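Side-chain contacts in jasmonate-induced oxygenase 2 (Arabidopsis thaliana, PDB 6LSV), which oxidises the plant hormone jasmonate to 12-hydroxyjasmonate, using iron, 2-oxoglutarate and molecular oxygen, and so takes part in jasmonate-mediated defence signalling: residues A[116-121]-A[125-130]; A[300-305]-A[331-336]; A[122-125]-A[130-133]; A[99-104]-A[207-212]. One frame throughout, in Å; residues are numbered along the deposited sequence.

Contact 1 (A[116-121]-A[125-130]); sequences RTYEGY and LGVEKG. With JAA ({(1R,2R)-3-oxo-2-[(2Z)-pent-2-en-1-yl]cyclopentyl}acetic acid), chain D.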
# COMPACT_ATOMS: atom_id res chain seq x y z
N ARG A 116 -4.17 -16.17 -8.42
CA ARG A 116 -5.60 -16.17 -8.13
C ARG A 116 -5.94 -15.69 -6.72
O ARG A 116 -7.05 -15.18 -6.50
CB ARG A 116 -6.20 -17.56 -8.36
CG ARG A 116 -7.72 -17.53 -8.48
CD ARG A 116 -8.16 -16.80 -9.75
NE ARG A 116 -9.12 -15.72 -9.49
CZ ARG A 116 -10.06 -15.32 -10.34
NH1 ARG A 116 -10.88 -14.33 -9.99
NH2 ARG A 116 -10.19 -15.89 -11.53
N THR A 117 -5.02 -15.82 -5.76
CA THR A 117 -5.19 -15.17 -4.46
C THR A 117 -4.02 -14.27 -4.08
O THR A 117 -4.19 -13.43 -3.19
CB THR A 117 -5.39 -16.20 -3.34
OG1 THR A 117 -4.17 -16.90 -3.10
CG2 THR A 117 -6.49 -17.19 -3.69
N TYR A 118 -2.86 -14.43 -4.71
CA TYR A 118 -1.66 -13.63 -4.46
C TYR A 118 -1.13 -13.82 -3.04
O TYR A 118 -0.10 -13.24 -2.68
CB TYR A 118 -1.94 -12.15 -4.73
CG TYR A 118 -1.69 -11.72 -6.15
CD1 TYR A 118 -0.42 -11.35 -6.57
CD2 TYR A 118 -2.72 -11.68 -7.08
CE1 TYR A 118 -0.18 -10.96 -7.88
CE2 TYR A 118 -2.49 -11.29 -8.39
CZ TYR A 118 -1.22 -10.93 -8.78
OH TYR A 118 -0.99 -10.53 -10.08
N GLU A 119 -1.82 -14.63 -2.23
CA GLU A 119 -1.38 -14.86 -0.86
C GLU A 119 -0.05 -15.59 -0.85
O GLU A 119 0.13 -16.60 -1.53
CB GLU A 119 -2.42 -15.68 -0.09
CG GLU A 119 -3.72 -14.97 0.20
CD GLU A 119 -4.81 -15.93 0.65
OE1 GLU A 119 -5.25 -16.75 -0.18
OE2 GLU A 119 -5.22 -15.86 1.83
N GLY A 120 0.90 -15.07 -0.07
CA GLY A 120 2.15 -15.75 0.18
C GLY A 120 3.34 -14.94 -0.30
O GLY A 120 3.32 -13.70 -0.29
N TYR A 121 4.38 -15.66 -0.71
CA TYR A 121 5.67 -15.08 -1.08
C TYR A 121 5.66 -14.76 -2.57
O TYR A 121 5.55 -15.67 -3.40
CB TYR A 121 6.78 -16.06 -0.71
CG TYR A 121 8.18 -15.66 -1.10
CD1 TYR A 121 8.71 -14.43 -0.74
CD2 TYR A 121 9.00 -16.54 -1.80
CE1 TYR A 121 10.00 -14.07 -1.08
CE2 TYR A 121 10.29 -16.19 -2.15
CZ TYR A 121 10.79 -14.96 -1.79
OH TYR A 121 12.07 -14.62 -2.14
N LEU A 125 3.66 -8.50 -9.75
CA LEU A 125 2.25 -8.17 -9.68
C LEU A 125 1.75 -7.97 -11.10
O LEU A 125 2.26 -7.11 -11.82
CB LEU A 125 2.02 -6.92 -8.83
CG LEU A 125 0.62 -6.36 -8.60
CD1 LEU A 125 -0.33 -7.43 -8.08
CD2 LEU A 125 0.69 -5.19 -7.63
N GLY A 126 0.79 -8.78 -11.52
CA GLY A 126 0.36 -8.82 -12.90
C GLY A 126 0.85 -10.07 -13.61
O GLY A 126 1.73 -10.80 -13.14
N VAL A 127 0.26 -10.32 -14.78
CA VAL A 127 0.46 -11.60 -15.45
C VAL A 127 0.82 -11.42 -16.92
O VAL A 127 0.65 -12.35 -17.72
CB VAL A 127 -0.79 -12.49 -15.30
CG1 VAL A 127 -1.00 -12.86 -13.84
CG2 VAL A 127 -2.02 -11.79 -15.85
N GLU A 128 1.32 -10.24 -17.29
CA GLU A 128 1.82 -10.02 -18.64
C GLU A 128 3.19 -10.67 -18.79
O GLU A 128 4.07 -10.49 -17.94
CB GLU A 128 1.88 -8.52 -18.95
CG GLU A 128 1.67 -8.15 -20.43
CD GLU A 128 0.44 -8.81 -21.07
OE1 GLU A 128 0.52 -9.97 -21.54
OE2 GLU A 128 -0.63 -8.15 -21.08
N LYS A 129 3.38 -11.43 -19.88
CA LYS A 129 4.57 -12.26 -19.99
C LYS A 129 5.84 -11.46 -20.27
O LYS A 129 6.92 -11.83 -19.80
CB LYS A 129 4.41 -13.32 -21.07
CG LYS A 129 5.48 -14.41 -20.97
CD LYS A 129 5.69 -15.17 -22.26
CE LYS A 129 7.18 -15.28 -22.60
NZ LYS A 129 7.39 -15.31 -24.08
N GLY A 130 5.75 -10.39 -21.05
CA GLY A 130 6.99 -9.67 -21.26
C GLY A 130 7.22 -8.49 -20.35
O GLY A 130 8.23 -7.80 -20.50
O01 JAA D . 0.10 -7.27 -3.69
O02 JAA D . -6.07 -6.16 -2.62
O03 JAA D . -6.27 -7.17 -4.53
C04 JAA D . -3.21 -6.60 -3.63
C05 JAA D . -1.75 -6.13 -4.17
C06 JAA D . -3.30 -8.09 -4.05
C07 JAA D . -2.01 -8.48 -4.36
C08 JAA D . -1.03 -7.21 -4.01
C09 JAA D . -1.15 -4.93 -3.31
C10 JAA D . -4.27 -5.85 -4.22
C11 JAA D . -1.63 -3.59 -3.89
C12 JAA D . -5.61 -6.43 -3.76
C13 JAA D . -0.79 -2.60 -4.12
C14 JAA D . 0.70 -2.74 -3.83
C15 JAA D . 1.50 -2.35 -5.08

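Contact 2 (A[300-305]-A[331-336]); sequences FYNPKS and QYRLFI. With JAA ({(1R,2R)-3-oxo-2-[(2Z)-pent-2-en-1-yl]cyclopentyl}acetic acid), chain D.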
# COMPACT_ATOMS: atom_id res chain seq x y z
N PHE A 300 -3.57 -2.52 4.34
CA PHE A 300 -4.67 -2.07 3.49
C PHE A 300 -5.98 -2.21 4.25
O PHE A 300 -6.32 -3.30 4.72
CB PHE A 300 -4.71 -2.88 2.19
CG PHE A 300 -3.43 -2.86 1.41
CD1 PHE A 300 -2.92 -1.67 0.91
CD2 PHE A 300 -2.74 -4.04 1.18
CE1 PHE A 300 -1.73 -1.66 0.18
CE2 PHE A 300 -1.56 -4.03 0.45
CZ PHE A 300 -1.06 -2.84 -0.05
N TYR A 301 -6.70 -1.10 4.38
CA TYR A 301 -8.02 -1.07 5.00
C TYR A 301 -9.05 -0.89 3.89
O TYR A 301 -9.13 0.18 3.28
CB TYR A 301 -8.10 0.06 6.03
CG TYR A 301 -9.29 -0.01 6.95
CD1 TYR A 301 -9.32 -0.91 8.01
CD2 TYR A 301 -10.37 0.83 6.78
CE1 TYR A 301 -10.40 -0.97 8.87
CE2 TYR A 301 -11.46 0.78 7.63
CZ TYR A 301 -11.47 -0.12 8.67
OH TYR A 301 -12.56 -0.17 9.51
N ASN A 302 -9.84 -1.93 3.64
CA ASN A 302 -10.63 -1.95 2.42
C ASN A 302 -12.12 -2.09 2.72
O ASN A 302 -12.50 -2.64 3.76
CB ASN A 302 -10.18 -3.10 1.52
CG ASN A 302 -8.73 -2.98 1.10
OD1 ASN A 302 -8.23 -1.88 0.87
ND2 ASN A 302 -8.05 -4.11 1.00
N PRO A 303 -12.98 -1.60 1.84
CA PRO A 303 -14.41 -1.88 1.98
C PRO A 303 -14.69 -3.35 1.72
O PRO A 303 -13.96 -4.03 0.99
CB PRO A 303 -15.06 -1.00 0.91
CG PRO A 303 -13.99 -0.76 -0.09
CD PRO A 303 -12.69 -0.75 0.67
N LYS A 304 -15.75 -3.85 2.35
CA LYS A 304 -16.26 -5.19 2.06
C LYS A 304 -16.34 -5.40 0.55
O LYS A 304 -16.95 -4.60 -0.17
CB LYS A 304 -17.63 -5.36 2.72
CG LYS A 304 -18.14 -6.79 2.77
CD LYS A 304 -19.38 -6.88 3.65
CE LYS A 304 -19.98 -8.28 3.62
NZ LYS A 304 -20.32 -8.71 2.24
N SER A 305 -15.73 -6.49 0.07
CA SER A 305 -15.35 -6.58 -1.34
C SER A 305 -16.52 -6.79 -2.29
O SER A 305 -16.36 -6.59 -3.50
CB SER A 305 -14.33 -7.72 -1.52
OG SER A 305 -14.69 -8.88 -0.80
N GLN A 331 -14.38 -6.60 -8.13
CA GLN A 331 -14.15 -6.33 -9.55
C GLN A 331 -12.97 -5.40 -9.75
O GLN A 331 -12.16 -5.60 -10.66
CB GLN A 331 -15.40 -5.73 -10.18
CG GLN A 331 -16.48 -6.72 -10.56
CD GLN A 331 -17.87 -6.18 -10.31
OE1 GLN A 331 -18.17 -5.03 -10.63
NE2 GLN A 331 -18.73 -7.01 -9.73
N TYR A 332 -12.85 -4.38 -8.90
CA TYR A 332 -11.84 -3.34 -9.10
C TYR A 332 -10.43 -3.90 -8.93
O TYR A 332 -9.54 -3.62 -9.74
CB TYR A 332 -12.09 -2.19 -8.14
CG TYR A 332 -11.27 -0.96 -8.44
CD1 TYR A 332 -9.95 -0.85 -8.01
CD2 TYR A 332 -11.81 0.10 -9.15
CE1 TYR A 332 -9.20 0.27 -8.28
CE2 TYR A 332 -11.07 1.23 -9.43
CZ TYR A 332 -9.76 1.31 -8.99
OH TYR A 332 -9.02 2.43 -9.27
N ARG A 333 -10.21 -4.67 -7.87
CA ARG A 333 -8.85 -5.11 -7.55
C ARG A 333 -8.25 -6.00 -8.63
O ARG A 333 -7.03 -6.21 -8.63
CB ARG A 333 -8.85 -5.84 -6.21
CG ARG A 333 -9.45 -7.23 -6.28
CD ARG A 333 -9.96 -7.66 -4.93
NE ARG A 333 -9.00 -7.39 -3.87
CZ ARG A 333 -9.21 -7.66 -2.59
NH1 ARG A 333 -10.36 -8.20 -2.22
NH2 ARG A 333 -8.28 -7.38 -1.69
N LEU A 334 -9.05 -6.52 -9.56
CA LEU A 334 -8.50 -7.35 -10.62
C LEU A 334 -7.68 -6.55 -11.62
O LEU A 334 -6.84 -7.13 -12.32
CB LEU A 334 -9.62 -8.11 -11.34
CG LEU A 334 -10.20 -9.24 -10.49
CD1 LEU A 334 -11.46 -9.83 -11.13
CD2 LEU A 334 -9.15 -10.32 -10.27
N PHE A 335 -7.89 -5.23 -11.71
CA PHE A 335 -7.11 -4.41 -12.63
C PHE A 335 -5.62 -4.47 -12.30
O PHE A 335 -4.80 -4.78 -13.17
CB PHE A 335 -7.61 -2.97 -12.60
CG PHE A 335 -8.97 -2.78 -13.21
CD1 PHE A 335 -9.28 -3.39 -14.42
CD2 PHE A 335 -9.93 -2.00 -12.59
CE1 PHE A 335 -10.53 -3.23 -14.99
CE2 PHE A 335 -11.19 -1.84 -13.15
CZ PHE A 335 -11.49 -2.45 -14.36
N ILE A 336 -5.26 -4.19 -11.05
CA ILE A 336 -3.85 -4.26 -10.67
C ILE A 336 -3.40 -5.72 -10.55
O ILE A 336 -2.21 -6.02 -10.70
CB ILE A 336 -3.58 -3.48 -9.38
CG1 ILE A 336 -2.15 -2.93 -9.37
CG2 ILE A 336 -3.84 -4.35 -8.15
CD1 ILE A 336 -1.79 -2.14 -8.13
O01 JAA D . 0.10 -7.27 -3.69
O02 JAA D . -6.07 -6.16 -2.62
O03 JAA D . -6.27 -7.17 -4.53
C04 JAA D . -3.21 -6.60 -3.63
C05 JAA D . -1.75 -6.13 -4.17
C06 JAA D . -3.30 -8.09 -4.05
C07 JAA D . -2.01 -8.48 -4.36
C08 JAA D . -1.03 -7.21 -4.01
C09 JAA D . -1.15 -4.93 -3.31
C10 JAA D . -4.27 -5.85 -4.22
C11 JAA D . -1.63 -3.59 -3.89
C12 JAA D . -5.61 -6.43 -3.76
C13 JAA D . -0.79 -2.60 -4.12
C14 JAA D . 0.70 -2.74 -3.83
C15 JAA D . 1.50 -2.35 -5.08
O HOH W 1 -9.21 -6.57 1.47

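Contact 3 (A[122-125]-A[130-133]); sequences GSRL and GASL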
# COMPACT_ATOMS: atom_id res chain seq x y z
N GLY A 122 5.77 -13.47 -2.91
CA GLY A 122 5.65 -13.04 -4.28
C GLY A 122 6.82 -12.18 -4.73
O GLY A 122 7.55 -11.61 -3.92
N SER A 123 6.98 -12.10 -6.05
CA SER A 123 8.00 -11.24 -6.65
C SER A 123 7.49 -10.38 -7.80
O SER A 123 8.25 -9.54 -8.29
CB SER A 123 9.18 -12.07 -7.16
OG SER A 123 10.11 -12.30 -6.11
N ARG A 124 6.24 -10.54 -8.24
CA ARG A 124 5.70 -9.70 -9.30
C ARG A 124 4.21 -9.50 -9.06
O ARG A 124 3.58 -10.21 -8.28
CB ARG A 124 5.96 -10.30 -10.69
CG ARG A 124 5.05 -11.48 -11.03
CD ARG A 124 5.37 -12.04 -12.40
NE ARG A 124 4.63 -11.36 -13.46
CZ ARG A 124 5.02 -11.30 -14.73
NH1 ARG A 124 6.14 -11.89 -15.12
NH2 ARG A 124 4.28 -10.64 -15.61
N LEU A 125 3.66 -8.50 -9.75
CA LEU A 125 2.25 -8.17 -9.68
C LEU A 125 1.75 -7.97 -11.10
O LEU A 125 2.26 -7.11 -11.82
CB LEU A 125 2.02 -6.92 -8.83
CG LEU A 125 0.62 -6.36 -8.60
CD1 LEU A 125 -0.33 -7.43 -8.08
CD2 LEU A 125 0.69 -5.19 -7.63
N GLY A 130 5.75 -10.39 -21.05
CA GLY A 130 6.99 -9.67 -21.26
C GLY A 130 7.22 -8.49 -20.35
O GLY A 130 8.23 -7.80 -20.50
N ALA A 131 6.32 -8.28 -19.39
CA ALA A 131 6.26 -7.02 -18.66
C ALA A 131 7.56 -6.72 -17.91
O ALA A 131 8.22 -7.63 -17.40
CB ALA A 131 5.09 -7.05 -17.67
N SER A 132 7.91 -5.44 -17.86
CA SER A 132 9.01 -5.01 -17.00
C SER A 132 8.70 -5.36 -15.55
O SER A 132 7.54 -5.38 -15.12
CB SER A 132 9.24 -3.51 -17.14
OG SER A 132 10.59 -3.18 -16.85
N LEU A 133 9.75 -5.65 -14.79
CA LEU A 133 9.60 -6.08 -13.41
C LEU A 133 10.21 -5.05 -12.46
O LEU A 133 11.04 -4.23 -12.85
CB LEU A 133 10.25 -7.45 -13.19
CG LEU A 133 9.65 -8.57 -14.03
CD1 LEU A 133 10.41 -9.86 -13.81
CD2 LEU A 133 8.18 -8.74 -13.70

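Contact 4 (A[99-104]-A[207-212]); sequences EFFHMP and LRVNYY. With AKG (2-oxoglutaric acid), chain C; JAA ({(1R,2R)-3-oxo-2-[(2Z)-pent-2-en-1-yl]cyclopentyl}acetic acid), chain D.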
# COMPACT_ATOMS: atom_id res chain seq x y z
N GLU A 99 13.89 -10.18 9.26
CA GLU A 99 14.49 -11.48 9.51
C GLU A 99 13.95 -12.53 8.54
O GLU A 99 14.70 -13.39 8.07
CB GLU A 99 14.23 -11.90 10.96
CG GLU A 99 14.58 -13.34 11.29
CD GLU A 99 16.08 -13.62 11.22
OE1 GLU A 99 16.80 -13.25 12.17
OE2 GLU A 99 16.53 -14.20 10.21
N PHE A 100 12.65 -12.47 8.24
CA PHE A 100 12.07 -13.39 7.27
C PHE A 100 12.74 -13.24 5.91
O PHE A 100 13.07 -14.24 5.26
CB PHE A 100 10.56 -13.15 7.16
CG PHE A 100 9.90 -13.94 6.06
CD1 PHE A 100 9.59 -15.28 6.23
CD2 PHE A 100 9.59 -13.33 4.85
CE1 PHE A 100 8.99 -16.00 5.22
CE2 PHE A 100 8.99 -14.05 3.83
CZ PHE A 100 8.69 -15.39 4.02
N PHE A 101 12.95 -12.01 5.46
CA PHE A 101 13.54 -11.78 4.15
C PHE A 101 15.05 -11.99 4.14
O PHE A 101 15.63 -12.13 3.06
CB PHE A 101 13.20 -10.38 3.66
CG PHE A 101 11.78 -10.24 3.18
CD1 PHE A 101 11.37 -10.85 2.01
CD2 PHE A 101 10.85 -9.52 3.92
CE1 PHE A 101 10.06 -10.74 1.56
CE2 PHE A 101 9.54 -9.39 3.48
CZ PHE A 101 9.14 -10.01 2.30
N HIS A 102 15.70 -12.00 5.30
CA HIS A 102 17.12 -12.34 5.36
C HIS A 102 17.37 -13.84 5.33
O HIS A 102 18.52 -14.25 5.13
CB HIS A 102 17.75 -11.73 6.61
CG HIS A 102 17.99 -10.26 6.51
ND1 HIS A 102 18.49 -9.50 7.54
CD2 HIS A 102 17.78 -9.40 5.48
CE1 HIS A 102 18.59 -8.24 7.16
NE2 HIS A 102 18.16 -8.15 5.92
N MET A 103 16.34 -14.65 5.52
CA MET A 103 16.40 -16.09 5.31
C MET A 103 16.90 -16.41 3.91
O MET A 103 16.76 -15.58 2.99
CB MET A 103 15.02 -16.72 5.49
CG MET A 103 14.71 -17.19 6.89
SD MET A 103 13.57 -18.58 6.78
CE MET A 103 12.12 -17.79 6.09
N PRO A 104 17.51 -17.57 3.70
CA PRO A 104 17.81 -18.01 2.33
C PRO A 104 16.54 -18.05 1.49
O PRO A 104 15.46 -18.38 1.98
CB PRO A 104 18.41 -19.40 2.52
CG PRO A 104 18.98 -19.37 3.90
CD PRO A 104 18.06 -18.50 4.71
N LEU A 207 -2.40 -7.28 4.39
CA LEU A 207 -1.06 -6.81 4.69
C LEU A 207 -0.13 -7.25 3.57
O LEU A 207 -0.15 -8.41 3.16
CB LEU A 207 -0.57 -7.38 6.03
CG LEU A 207 0.85 -6.99 6.44
CD1 LEU A 207 0.92 -5.50 6.75
CD2 LEU A 207 1.32 -7.82 7.63
N ARG A 208 0.65 -6.30 3.06
CA ARG A 208 1.70 -6.60 2.10
C ARG A 208 2.99 -5.99 2.61
O ARG A 208 3.06 -4.78 2.85
CB ARG A 208 1.38 -6.07 0.70
CG ARG A 208 2.63 -5.87 -0.15
CD ARG A 208 2.37 -5.91 -1.63
NE ARG A 208 3.55 -5.49 -2.38
CZ ARG A 208 3.78 -5.78 -3.66
NH1 ARG A 208 2.90 -6.51 -4.34
NH2 ARG A 208 4.88 -5.36 -4.25
N VAL A 209 4.01 -6.82 2.78
CA VAL A 209 5.33 -6.39 3.24
C VAL A 209 6.28 -6.45 2.05
O VAL A 209 6.33 -7.46 1.35
CB VAL A 209 5.84 -7.26 4.40
CG1 VAL A 209 7.12 -6.67 4.97
CG2 VAL A 209 4.77 -7.39 5.48
N ASN A 210 7.02 -5.37 1.83
CA ASN A 210 7.85 -5.21 0.65
C ASN A 210 9.33 -5.25 1.03
O ASN A 210 9.75 -4.58 1.98
CB ASN A 210 7.53 -3.90 -0.07
CG ASN A 210 6.09 -3.81 -0.51
OD1 ASN A 210 5.58 -4.72 -1.17
ND2 ASN A 210 5.42 -2.72 -0.15
N TYR A 211 10.10 -6.03 0.28
CA TYR A 211 11.54 -6.16 0.50
C TYR A 211 12.26 -5.64 -0.73
O TYR A 211 12.07 -6.16 -1.83
CB TYR A 211 11.92 -7.62 0.77
CG TYR A 211 13.39 -7.82 1.08
CD1 TYR A 211 14.06 -6.94 1.92
CD2 TYR A 211 14.10 -8.88 0.54
CE1 TYR A 211 15.40 -7.12 2.21
CE2 TYR A 211 15.44 -9.07 0.82
CZ TYR A 211 16.08 -8.18 1.66
OH TYR A 211 17.42 -8.35 1.96
N TYR A 212 13.09 -4.61 -0.54
CA TYR A 212 13.85 -3.99 -1.62
C TYR A 212 15.33 -4.25 -1.41
O TYR A 212 16.01 -3.48 -0.72
CB TYR A 212 13.57 -2.48 -1.68
CG TYR A 212 12.10 -2.14 -1.65
CD1 TYR A 212 11.34 -2.16 -2.82
CD2 TYR A 212 11.46 -1.80 -0.47
CE1 TYR A 212 9.99 -1.86 -2.80
CE2 TYR A 212 10.11 -1.50 -0.44
CZ TYR A 212 9.39 -1.53 -1.61
OH TYR A 212 8.04 -1.22 -1.59
C1 AKG C . 3.23 -0.12 -1.05
O1 AKG C . 2.11 0.37 -0.74
O2 AKG C . 3.32 -1.35 -1.30
C2 AKG C . 4.45 0.80 -1.12
O5 AKG C . 4.45 1.69 -1.92
C3 AKG C . 5.67 0.62 -0.21
C4 AKG C . 6.23 1.99 0.16
C5 AKG C . 7.67 1.88 0.69
O3 AKG C . 8.12 2.71 1.52
O4 AKG C . 8.40 0.95 0.28
O01 JAA D . 0.10 -7.27 -3.69
O02 JAA D . -6.07 -6.16 -2.62
O03 JAA D . -6.27 -7.17 -4.53
C04 JAA D . -3.21 -6.60 -3.63
C05 JAA D . -1.75 -6.13 -4.17
C06 JAA D . -3.30 -8.09 -4.05
C07 JAA D . -2.01 -8.48 -4.36
C08 JAA D . -1.03 -7.21 -4.01
C09 JAA D . -1.15 -4.93 -3.31
C10 JAA D . -4.27 -5.85 -4.22
C11 JAA D . -1.63 -3.59 -3.89
C12 JAA D . -5.61 -6.43 -3.76
C13 JAA D . -0.79 -2.60 -4.12
C14 JAA D . 0.70 -2.74 -3.83
C15 JAA D . 1.50 -2.35 -5.08

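Contact 1 (A[116-121]-A[125-130])
Tyr118 lays its ring crosswise to the side chain of Leu125, the two meeting at about a right angle with Tyr118 CE1 3.5 Å from Leu125 CD1. The leucine's CG lies anti to the backbone N (chi1 180°), and its forked end divides the work: CD1 rests on the tyrosine, while Leu125 CD2 lies 3.9 Å from C15, the tail carbon of jasmonic acid. On the tyrosine side the cyclopentanone ring of the substrate comes closest through C07, 3.7 Å from Tyr118 CB. Both apolar groups suit a pocket wall that faces hydrocarbon parts of the hormone. The phenol oxygen is used differently. The N-H of Gly126 arrives at the ring edge, near the ring plane, and bonds to Tyr118 OH at 2.9 Å and 159°; the hydroxyl also bonds to the carbonyl O of Arg337, and the two bonds help hold the ring in position. Gly126 suits its place because at its backbone angles a side chain would collide with the carbonyl oxygen of Leu125. Tyr118 just precedes edge strand 120-122, where Gly120 pairs with Phe140 of strand 137-144, whereas Leu125 leans on Ile336 and Val127 bonds through its backbone to Thr338, both of helix 334-339.

Contact 2 (A[300-305]-A[331-336])
Asn302 and Ser305 approach the guanidinium of Arg333, which holds the carboxylate of jasmonic acid, but neither hydrogen-bonds to it directly. Along the first segment, Phe300 comes first and serves the substrate directly: its CZ lies 3.9 Å from C09, where the pentenyl chain leaves the ring, an apolar partner for an apolar part of the hormone. Asn302 follows. Its OD1 takes the N-H of Gly232, while Asn302 ND2 and Arg333 NH2, both donors, meet through a water that accepts a 2.8 Å bond from the first and a weak one from the second. Last comes Ser305, small enough to lie beside the arginine with CB 4.1 Å from Arg333 NH1; its hydroxyl bonds weakly to Asp330. The arginine is bent at chi3 (-47°). Arg333 NH2 reaches JAA O02 at 2.7 Å, nearly straight at 172°, with the oxygen at the edge of the guanidinium and in its plane, and Arg333 NE reaches JAA O03 at 2.8 Å. The two-donor edge of a guanidinium suits a carboxylate, and Arg337 also bonds to the hormone. The contact joins strand 294-302, a neighbour of strand 204-212, and its following loop to helices 329-332 and 334-339 near the C-terminus.

Contact 3 (A[122-125]-A[130-133])
Ala131 and Leu133 both touch the side chain of Arg124, which reaches through the loop between strands 120-122 and 137-144. After Gly130, Ala131 points its methyl toward the arginine, Ala131 CB being 4.2 Å from Arg124 NH2. It meets the guanidinium obliquely, and a side chain this short lets the arginine end lie close to the backbone. Ser132 turns away from Arg124, and its OG bonds to the carbonyl O of Arg24. Leu133 makes the larger contact. Its CG lies anti to its own carbonyl carbon (chi1 -61°), and Leu133 CD2 covers one face of the guanidinium, 4.0 Å from Arg124 NH1 and displaced toward the rim of the flat group. The same methyl is 4.1 Å from Arg124 CB, and it therefore lies against both limbs of the bend that the arginine makes at chi3 (-88°). A face of a guanidinium offers no N-H, which is why an apolar methyl suits it. The donors are spent in other directions: Arg124 NE bonds to Gly126 O, NH2 to Glu128 O, and NH1 forms a salt bridge with Glu5. Tying the carbonyls of the intervening residues to one side chain probably helps to hold together a loop that lacks regular structure, in which the CA atoms of Arg124 and Leu133 are 6.7 Å apart. Arg124 O accepts from Tyr138 OH of strand 137-144, and Leu133 pairs through its backbone with Arg24 of the N-terminal region.

Contact 4 (A[99-104]-A[207-212])
Phe101 of helix 87-102 packs on Tyr211 of strand 204-212, where the helix covers the outer surface of the double-stranded beta-helix (jelly-roll) core that is the hallmark of 2-oxoglutarate oxygenases. Aromatic contact dominates. The two rings are nearly parallel, with planes at 22°, but the side chains point in opposite senses and are offset so far that the centroids are 5.0 Å apart and overlap is slight. Each ring instead receives the other's methylene in a reciprocal CH-pi pair: Tyr211 CB sits 3.5 Å from the centroid of the Phe101 ring, and Phe101 CB 3.6 Å from that of Tyr211, each over a face. The opposite face of Phe101 is covered by Phe100, so a flat residue is well suited to this sandwiched place. Apolar packing continues along the strand, with Phe101 CE2 3.9 Å from Val209 CG1; a short branched valine suits a buried strand position facing the helix. Among polar groups, Tyr211 OH lies at the edge of the His102 ring, 3.7 Å from His102 CD2, and the pair is joined through Glu293, to which Tyr211 OH and His102 NE2 both bond. Residues on the other face of the strand serve the active site. Tyr212 OH bonds weakly to 2-oxoglutarate O4, and Asn210 ND2 gives a 2.8 Å hydrogen bond to O2 of the same cosubstrate. Arg208, extended from CG to NE, reaches the substrate: its NH1 donates to the ketone oxygen O01 of jasmonic acid at 3.0 Å and 158°.

Jasmonic acid is the common partner of contacts 1, 2 and 4. Their segments each line part of its pocket: Leu125 CD2 of contact 1 lies 4.2 Å from Arg208 NH1 of contact 4, Phe300 CE2 of contact 2 is 3.6 Å from Arg208 CB, and Leu125 CD1 is 3.5 Å from Ile336 O. Contact 3 shares Leu125 with contact 1, their centres about 8 Å apart, but its Arg124 stands behind the first layer, the side chain about 10 Å from jasmonic acid at the nearest atoms. The iron, held by His227, Asp229 and His284, is about 8 Å from the nearest Leu125 side-chain atom. Contact 4 alone also reaches 2-oxoglutarate, linking hormone and cosubstrate sites through one strand.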